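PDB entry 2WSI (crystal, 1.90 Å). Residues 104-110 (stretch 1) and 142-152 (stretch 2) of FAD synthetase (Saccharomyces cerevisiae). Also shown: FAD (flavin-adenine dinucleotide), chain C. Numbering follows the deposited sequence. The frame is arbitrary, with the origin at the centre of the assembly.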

ATOM      1  N   THR A 104      -6.031 -12.169   3.097  1.00  9.91           N
ATOM      2  CA  THR A 104      -6.015 -10.724   3.209  1.00 10.61           C
ATOM      3  C   THR A 104      -7.148 -10.321   4.131  1.00 12.11           C
ATOM      4  O   THR A 104      -8.180 -10.991   4.172  1.00  8.75           O
ATOM      5  CB  THR A 104      -6.200 -10.061   1.814  1.00 11.92           C
ATOM      6  OG1 THR A 104      -5.149 -10.493   0.932  1.00 16.36           O
ATOM      7  CG2 THR A 104      -6.202  -8.505   1.912  1.00  9.55           C
ATOM      8  N   VAL A 105      -6.954  -9.239   4.885  1.00  9.23           N
ATOM      9  CA  VAL A 105      -7.985  -8.778   5.801  1.00 11.36           C
ATOM     10  C   VAL A 105      -8.230  -7.302   5.583  1.00 14.44           C
ATOM     11  O   VAL A 105      -7.271  -6.538   5.543  1.00  8.87           O
ATOM     12  CB  VAL A 105      -7.602  -9.019   7.283  1.00 16.26           C
ATOM     13  CG1 VAL A 105      -6.160  -8.648   7.534  1.00 17.67           C
ATOM     14  CG2 VAL A 105      -8.515  -8.207   8.220  1.00 14.51           C
ATOM     15  N   PHE A 106      -9.505  -6.917   5.435  1.00  7.23           N
ATOM     16  CA  PHE A 106      -9.891  -5.528   5.247  1.00 12.52           C
ATOM     17  C   PHE A 106     -10.925  -5.201   6.298  1.00 13.78           C
ATOM     18  O   PHE A 106     -11.968  -5.856   6.366  1.00 14.21           O
ATOM     19  CB  PHE A 106     -10.512  -5.302   3.864  1.00 12.59           C
ATOM     20  CG  PHE A 106     -11.092  -3.906   3.677  1.00 13.15           C
ATOM     21  CD1 PHE A 106     -10.402  -2.781   4.126  1.00 13.57           C
ATOM     22  CD2 PHE A 106     -12.319  -3.727   3.047  1.00 20.59           C
ATOM     23  CE1 PHE A 106     -10.916  -1.507   3.948  1.00 20.36           C
ATOM     24  CE2 PHE A 106     -12.857  -2.438   2.871  1.00 19.88           C
ATOM     25  CZ  PHE A 106     -12.150  -1.338   3.322  1.00 20.84           C
ATOM     26  N   ILE A 107     -10.658  -4.192   7.118  1.00 16.95           N
ATOM     27  CA  ILE A 107     -11.671  -3.791   8.084  1.00 16.89           C
ATOM     28  C   ILE A 107     -12.512  -2.697   7.453  1.00 22.01           C
ATOM     29  O   ILE A 107     -12.026  -1.590   7.207  1.00 14.50           O
ATOM     30  CB  ILE A 107     -11.074  -3.364   9.427  1.00 19.56           C
ATOM     31  CG1 ILE A 107     -10.138  -4.455   9.974  1.00 13.26           C
ATOM     32  CG2 ILE A 107     -12.206  -3.067  10.432  1.00 21.56           C
ATOM     33  CD1 ILE A 107     -10.812  -5.858  10.118  1.00 13.64           C
ATOM     34  N   ASP A 108     -13.762  -3.036   7.138  1.00 18.16           N
ATOM     35  CA  ASP A 108     -14.696  -2.085   6.554  1.00 16.55           C
ATOM     36  C   ASP A 108     -15.485  -1.409   7.667  1.00 26.06           C
ATOM     37  O   ASP A 108     -15.964  -2.075   8.582  1.00 28.89           O
ATOM     38  CB  ASP A 108     -15.652  -2.808   5.611  1.00 22.80           C
ATOM     39  CG  ASP A 108     -16.411  -1.862   4.698  1.00 30.67           C
ATOM     40  OD1 ASP A 108     -15.921  -0.744   4.450  1.00 27.39           O
ATOM     41  OD2 ASP A 108     -17.494  -2.249   4.209  1.00 27.99           O
ATOM     42  N   GLN A 109     -15.641  -0.090   7.578  1.00 22.51           N
ATOM     43  CA  GLN A 109     -16.302   0.679   8.630  1.00 28.93           C
ATOM     44  C   GLN A 109     -17.416   1.548   8.043  1.00 26.43           C
ATOM     45  O   GLN A 109     -17.502   1.709   6.831  1.00 26.07           O
ATOM     46  CB  GLN A 109     -15.256   1.506   9.373  1.00 24.81           C
ATOM     47  CG  GLN A 109     -14.018   0.662   9.722  1.00 26.23           C
ATOM     48  CD  GLN A 109     -12.895   1.468  10.372  1.00 36.06           C
ATOM     49  OE1 GLN A 109     -12.133   2.164   9.696  1.00 39.21           O
ATOM     50  NE2 GLN A 109     -12.784   1.364  11.690  1.00 33.09           N
ATOM     51  N   GLU A 110     -18.280   2.099   8.894  1.00 37.57           N
ATOM     52  CA  GLU A 110     -19.412   2.883   8.394  1.00 33.80           C
ATOM     53  C   GLU A 110     -18.918   4.126   7.674  1.00 22.48           C
ATOM     54  O   GLU A 110     -19.528   4.568   6.697  1.00 28.28           O
ATOM     55  CB  GLU A 110     -20.382   3.283   9.516  1.00 33.83           C
ATOM     56  CG  GLU A 110     -21.494   2.264   9.787  1.00 42.44           C
ATOM     57  CD  GLU A 110     -22.575   2.232   8.702  1.00 51.68           C
ATOM     58  OE1 GLU A 110     -22.660   3.175   7.876  1.00 46.66           O
ATOM     59  OE2 GLU A 110     -23.353   1.251   8.685  1.00 54.17           O
ATOM     60  N   VAL A 142     -15.465  -1.089  14.951  1.00 43.61           N
ATOM     61  CA  VAL A 142     -15.376   0.327  15.291  1.00 44.22           C
ATOM     62  C   VAL A 142     -13.964   0.689  15.746  1.00 40.98           C
ATOM     63  O   VAL A 142     -13.357   1.617  15.212  1.00 44.31           O
ATOM     64  CB  VAL A 142     -16.431   0.706  16.359  1.00 45.66           C
ATOM     65  CG1 VAL A 142     -15.858   1.675  17.398  1.00 48.40           C
ATOM     66  CG2 VAL A 142     -17.669   1.287  15.682  1.00 51.27           C
ATOM     67  N   ASN A 143     -13.455  -0.044  16.736  1.00 33.21           N
ATOM     68  CA  ASN A 143     -12.083   0.095  17.182  1.00 39.08           C
ATOM     69  C   ASN A 143     -11.281  -0.985  16.500  1.00 35.27           C
ATOM     70  O   ASN A 143     -11.707  -2.142  16.448  1.00 31.33           O
ATOM     71  CB  ASN A 143     -11.993  -0.076  18.693  1.00 44.41           C
ATOM     72  CG  ASN A 143     -12.988   0.790  19.432  1.00 59.06           C
ATOM     73  OD1 ASN A 143     -12.762   1.991  19.634  1.00 58.33           O
ATOM     74  ND2 ASN A 143     -14.104   0.184  19.844  1.00 56.48           N
ATOM     75  N   MET A 144     -10.126  -0.627  15.967  1.00 31.07           N
ATOM     76  CA  MET A 144      -9.394  -1.579  15.150  1.00 26.59           C
ATOM     77  C   MET A 144      -8.902  -2.775  15.975  1.00 26.36           C
ATOM     78  O   MET A 144      -8.952  -3.890  15.500  1.00 17.71           O
ATOM     79  CB  MET A 144      -8.268  -0.881  14.398  1.00 32.66           C
ATOM     80  CG  MET A 144      -8.788  -0.095  13.198  1.00 34.25           C
ATOM     81  SD  MET A 144      -8.810  -1.087  11.682  1.00 27.72           S
ATOM     82  CE  MET A 144      -7.161  -0.777  11.140  1.00 23.32           C
ATOM     83  N   ALA A 145      -8.443  -2.546  17.207  1.00 17.31           N
ATOM     84  CA  ALA A 145      -8.081  -3.634  18.093  1.00 20.35           C
ATOM     85  C   ALA A 145      -9.196  -4.689  18.190  1.00 19.98           C
ATOM     86  O   ALA A 145      -8.919  -5.892  18.173  1.00 18.67           O
ATOM     87  CB  ALA A 145      -7.734  -3.094  19.492  1.00 22.97           C
ATOM     88  N   ASP A 146     -10.449  -4.255  18.278  1.00 20.31           N
ATOM     89  CA  ASP A 146     -11.547  -5.206  18.456  1.00 22.15           C
ATOM     90  C   ASP A 146     -11.849  -5.912  17.137  1.00 18.73           C
ATOM     91  O   ASP A 146     -12.130  -7.109  17.108  1.00 22.09           O
ATOM     92  CB  ASP A 146     -12.807  -4.510  18.994  1.00 27.90           C
ATOM     93  CG  ASP A 146     -12.581  -3.841  20.361  1.00 35.92           C
ATOM     94  OD1 ASP A 146     -11.980  -4.466  21.264  1.00 32.41           O
ATOM     95  OD2 ASP A 146     -13.012  -2.680  20.525  1.00 48.07           O
ATOM     96  N   ALA A 147     -11.797  -5.169  16.050  1.00 17.75           N
ATOM     97  CA  ALA A 147     -11.970  -5.760  14.726  1.00 17.61           C
ATOM     98  C   ALA A 147     -10.973  -6.912  14.518  1.00 15.30           C
ATOM     99  O   ALA A 147     -11.329  -7.980  13.991  1.00 14.08           O
ATOM    100  CB  ALA A 147     -11.788  -4.696  13.642  1.00 15.20           C
ATOM    101  N   PHE A 148      -9.724  -6.716  14.934  1.00 12.30           N
ATOM    102  CA  PHE A 148      -8.741  -7.780  14.745  1.00 12.69           C
ATOM    103  C   PHE A 148      -8.917  -8.884  15.777  1.00 17.44           C
ATOM    104  O   PHE A 148      -8.630 -10.051  15.498  1.00 14.47           O
ATOM    105  CB  PHE A 148      -7.309  -7.231  14.701  1.00 13.61           C
ATOM    106  CG  PHE A 148      -6.935  -6.719  13.341  1.00 18.39           C
ATOM    107  CD1 PHE A 148      -7.222  -5.412  12.981  1.00 16.12           C
ATOM    108  CD2 PHE A 148      -6.351  -7.566  12.398  1.00 15.73           C
ATOM    109  CE1 PHE A 148      -6.935  -4.942  11.701  1.00 16.62           C
ATOM    110  CE2 PHE A 148      -6.051  -7.098  11.110  1.00 15.39           C
ATOM    111  CZ  PHE A 148      -6.339  -5.774  10.771  1.00 17.07           C
ATOM    112  N   ARG A 149      -9.438  -8.545  16.951  1.00 15.82           N
ATOM    113  CA  ARG A 149      -9.666  -9.591  17.938  1.00 24.35           C
ATOM    114  C   ARG A 149     -10.693 -10.555  17.369  1.00 18.49           C
ATOM    115  O   ARG A 149     -10.523 -11.768  17.474  1.00 15.47           O
ATOM    116  CB  ARG A 149     -10.135  -9.033  19.284  1.00 28.11           C
ATOM    117  CG  ARG A 149     -10.155 -10.092  20.380  1.00 35.11           C
ATOM    118  CD  ARG A 149     -10.647  -9.520  21.701  1.00 45.21           C
ATOM    119  NE  ARG A 149     -10.216  -8.132  21.857  1.00 54.15           N
ATOM    120  CZ  ARG A 149      -9.009  -7.764  22.271  1.00 44.12           C
ATOM    121  NH1 ARG A 149      -8.099  -8.681  22.589  1.00 46.51           N
ATOM    122  NH2 ARG A 149      -8.716  -6.475  22.372  1.00 40.94           N
ATOM    123  N   ASP A 150     -11.739 -10.017  16.742  1.00 18.65           N
ATOM    124  CA  ASP A 150     -12.785 -10.862  16.158  1.00 18.27           C
ATOM    125  C   ASP A 150     -12.197 -11.696  15.022  1.00 17.55           C
ATOM    126  O   ASP A 150     -12.518 -12.864  14.899  1.00 16.66           O
ATOM    127  CB  ASP A 150     -13.952 -10.040  15.615  1.00 19.31           C
ATOM    128  CG  ASP A 150     -14.730  -9.330  16.712  1.00 39.22           C
ATOM    129  OD1 ASP A 150     -14.609  -9.722  17.899  1.00 38.70           O
ATOM    130  OD2 ASP A 150     -15.478  -8.380  16.380  1.00 42.84           O
ATOM    131  N   PHE A 151     -11.322 -11.084  14.219  1.00 14.81           N
ATOM    132  CA  PHE A 151     -10.703 -11.761  13.082  1.00 14.56           C
ATOM    133  C   PHE A 151      -9.911 -12.977  13.563  1.00 12.11           C
ATOM    134  O   PHE A 151     -10.058 -14.076  13.021  1.00 11.86           O
ATOM    135  CB  PHE A 151      -9.797 -10.790  12.294  1.00 15.36           C
ATOM    136  CG  PHE A 151      -8.979 -11.469  11.197  1.00 16.44           C
ATOM    137  CD1 PHE A 151      -9.597 -11.964  10.052  1.00 14.13           C
ATOM    138  CD2 PHE A 151      -7.602 -11.610  11.321  1.00 16.62           C
ATOM    139  CE1 PHE A 151      -8.864 -12.589   9.054  1.00 16.03           C
ATOM    140  CE2 PHE A 151      -6.861 -12.239  10.321  1.00 18.61           C
ATOM    141  CZ  PHE A 151      -7.500 -12.718   9.176  1.00 14.58           C
ATOM    142  N   ILE A 152      -9.083 -12.762  14.583  1.00  9.33           N
ATOM    143  CA  ILE A 152      -8.212 -13.794  15.154  1.00 10.21           C
ATOM    144  C   ILE A 152      -9.039 -14.896  15.789  1.00 15.69           C
ATOM    145  O   ILE A 152      -8.639 -16.065  15.798  1.00 20.48           O
ATOM    146  CB  ILE A 152      -7.271 -13.193  16.246  1.00 13.76           C
ATOM    147  CG1 ILE A 152      -6.247 -12.241  15.619  1.00 21.57           C
ATOM    148  CG2 ILE A 152      -6.547 -14.287  17.031  1.00 21.92           C
ATOM    149  CD1 ILE A 152      -5.459 -12.844  14.472  1.00 15.96           C
TER
HETATM  150  PA  FAD C2762      -3.229   3.541   9.280  1.00 25.11           P
HETATM  151  O1A FAD C2762      -4.095   4.537   8.558  1.00 25.55           O
HETATM  152  O2A FAD C2762      -3.944   2.965  10.471  1.00 38.25           O
HETATM  153  O5B FAD C2762      -2.634   2.383   8.312  1.00 20.66           O
HETATM  154  C5B FAD C2762      -1.531   1.623   8.770  1.00 16.98           C
HETATM  155  C4B FAD C2762      -1.643   0.208   8.194  1.00 15.06           C
HETATM  156  O4B FAD C2762      -2.605  -0.517   8.914  1.00 19.87           O
HETATM  157  C3B FAD C2762      -2.119   0.219   6.755  1.00 16.45           C
HETATM  158  O3B FAD C2762      -1.046   0.316   5.853  1.00 14.93           O
HETATM  159  C2B FAD C2762      -2.824  -1.121   6.650  1.00 12.69           C
HETATM  160  O2B FAD C2762      -1.895  -2.151   6.388  1.00 16.97           O
HETATM  161  C1B FAD C2762      -3.389  -1.302   8.034  1.00 16.42           C
HETATM  162  N9A FAD C2762      -4.768  -0.790   8.043  1.00 18.03           N
HETATM  163  C8A FAD C2762      -5.214   0.455   8.407  1.00 23.63           C
HETATM  164  N7A FAD C2762      -6.569   0.489   8.280  1.00 14.64           N
HETATM  165  C5A FAD C2762      -6.970  -0.723   7.815  1.00 19.71           C
HETATM  166  C6A FAD C2762      -8.207  -1.241   7.494  1.00 15.26           C
HETATM  167  N6A FAD C2762      -9.343  -0.530   7.621  1.00 15.88           N
HETATM  168  N1A FAD C2762      -8.274  -2.537   7.071  1.00 13.01           N
HETATM  169  C2A FAD C2762      -7.151  -3.328   6.945  1.00 15.73           C
HETATM  170  N3A FAD C2762      -5.916  -2.794   7.229  1.00 15.74           N
HETATM  171  C4A FAD C2762      -5.849  -1.524   7.685  1.00 16.27           C
HETATM  172  N1  FAD C2762      -1.158  -0.004  17.790  1.00 23.68           N
HETATM  173  C2  FAD C2762      -0.596  -0.210  19.023  1.00 23.88           C
HETATM  174  O2  FAD C2762      -0.391   0.741  19.778  1.00 30.53           O
HETATM  175  N3  FAD C2762      -0.262  -1.480  19.424  1.00 26.86           N
HETATM  176  C4  FAD C2762      -0.492  -2.560  18.600  1.00 28.00           C
HETATM  177  O4  FAD C2762      -0.158  -3.673  19.021  1.00 24.47           O
HETATM  178  C4X FAD C2762      -1.066  -2.357  17.341  1.00 18.42           C
HETATM  179  N5  FAD C2762      -1.314  -3.416  16.472  1.00 21.16           N
HETATM  180  C5X FAD C2762      -1.873  -3.193  15.229  1.00 18.24           C
HETATM  181  C6  FAD C2762      -2.125  -4.248  14.350  1.00 16.27           C
HETATM  182  C7  FAD C2762      -2.721  -3.996  13.111  1.00 14.18           C
HETATM  183  C7M FAD C2762      -3.017  -5.110  12.149  1.00 16.31           C
HETATM  184  C8  FAD C2762      -3.041  -2.692  12.754  1.00 21.91           C
HETATM  185  C8M FAD C2762      -3.656  -2.402  11.418  1.00 21.95           C
HETATM  186  C9  FAD C2762      -2.778  -1.650  13.624  1.00 21.88           C
HETATM  187  C9A FAD C2762      -2.210  -1.891  14.859  1.00 23.12           C
HETATM  188  N10 FAD C2762      -1.976  -0.832  15.714  1.00 24.68           N
HETATM  189  C10 FAD C2762      -1.385  -1.064  16.939  1.00 24.87           C
HETATM  190  C1' FAD C2762      -2.316   0.568  15.279  1.00 26.69           C
HETATM  191  C2' FAD C2762      -1.124   1.202  14.529  1.00 21.38           C
HETATM  192  O2' FAD C2762       0.093   1.113  15.229  1.00 25.97           O
HETATM  193  C3' FAD C2762      -1.365   2.663  14.160  1.00 28.60           C
HETATM  194  O3' FAD C2762      -1.311   3.451  15.324  1.00 25.46           O
HETATM  195  C4' FAD C2762      -2.710   2.836  13.480  1.00 29.94           C
HETATM  196  O4' FAD C2762      -2.867   1.868  12.463  1.00 26.79           O
HETATM  197  C5' FAD C2762      -2.813   4.222  12.842  1.00 27.30           C
HETATM  198  O5' FAD C2762      -1.593   4.525  12.191  1.00 38.05           O
HETATM  199  P   FAD C2762      -1.581   5.264  10.759  1.00 34.15           P
HETATM  200  O1P FAD C2762      -2.700   6.277  10.708  1.00 31.74           O
HETATM  201  O2P FAD C2762      -0.203   5.814  10.469  1.00 31.53           O
HETATM  202  O3P FAD C2762      -1.810   4.166   9.625  1.00 31.54           O

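The contact centres on Ile 107, which follows the strand 104-106 and gives up 80 Å² to the helix, the largest share of any residue in the 354 Å² buried between the stretches. Its CA-to-CB bond points toward the helix, and with chi1 and chi2 both m, Ile 107 packs against three helix residues: its CG2 and CD1 lie 3.6 and 3.8 Å from CB of Ala 147, its CG1 3.7 Å from CE1 of Phe 148, and its CB 3.9 Å from SD of Met 144. The CA-to-CB bond of Ala 147 points toward stretch 1, and its small methyl fits where the CA atoms of Ile 107 and Ala 147 are 6.9 Å apart. The CA-to-CB bonds of Met 144 and Phe 148 point sideways, but the ends of these long side chains come nearer to stretch 1.

Val 105, two residues earlier, also points toward the helix. Its CG1 is 3.9 Å from CE2 of Phe 148, while its CB sits over the face of Phe 151, 4.3 Å from the ring centroid and 16° off the normal, a CH-pi arrangement. The intervening Phe 106 points away, the alternation expected of extended chain.

The backbone of Ile 107 binds the adenine of FAD while its side chain packs on the helix: its N donates to N1A of FAD and its O accepts from N6A of FAD, both at 2.9 Å and nearly linear (170° and 171°). CE of Met 144 is 3.2 Å from N7A of FAD, and C7M of FAD lies over one face of the Phe 148 ring.

At the partly exposed edge, NE2 of Gln 109 comes within 3.6 Å of O of Val 142. No hydrogen bond crosses between the stretches, so their direct contact rests mainly on apolar packing.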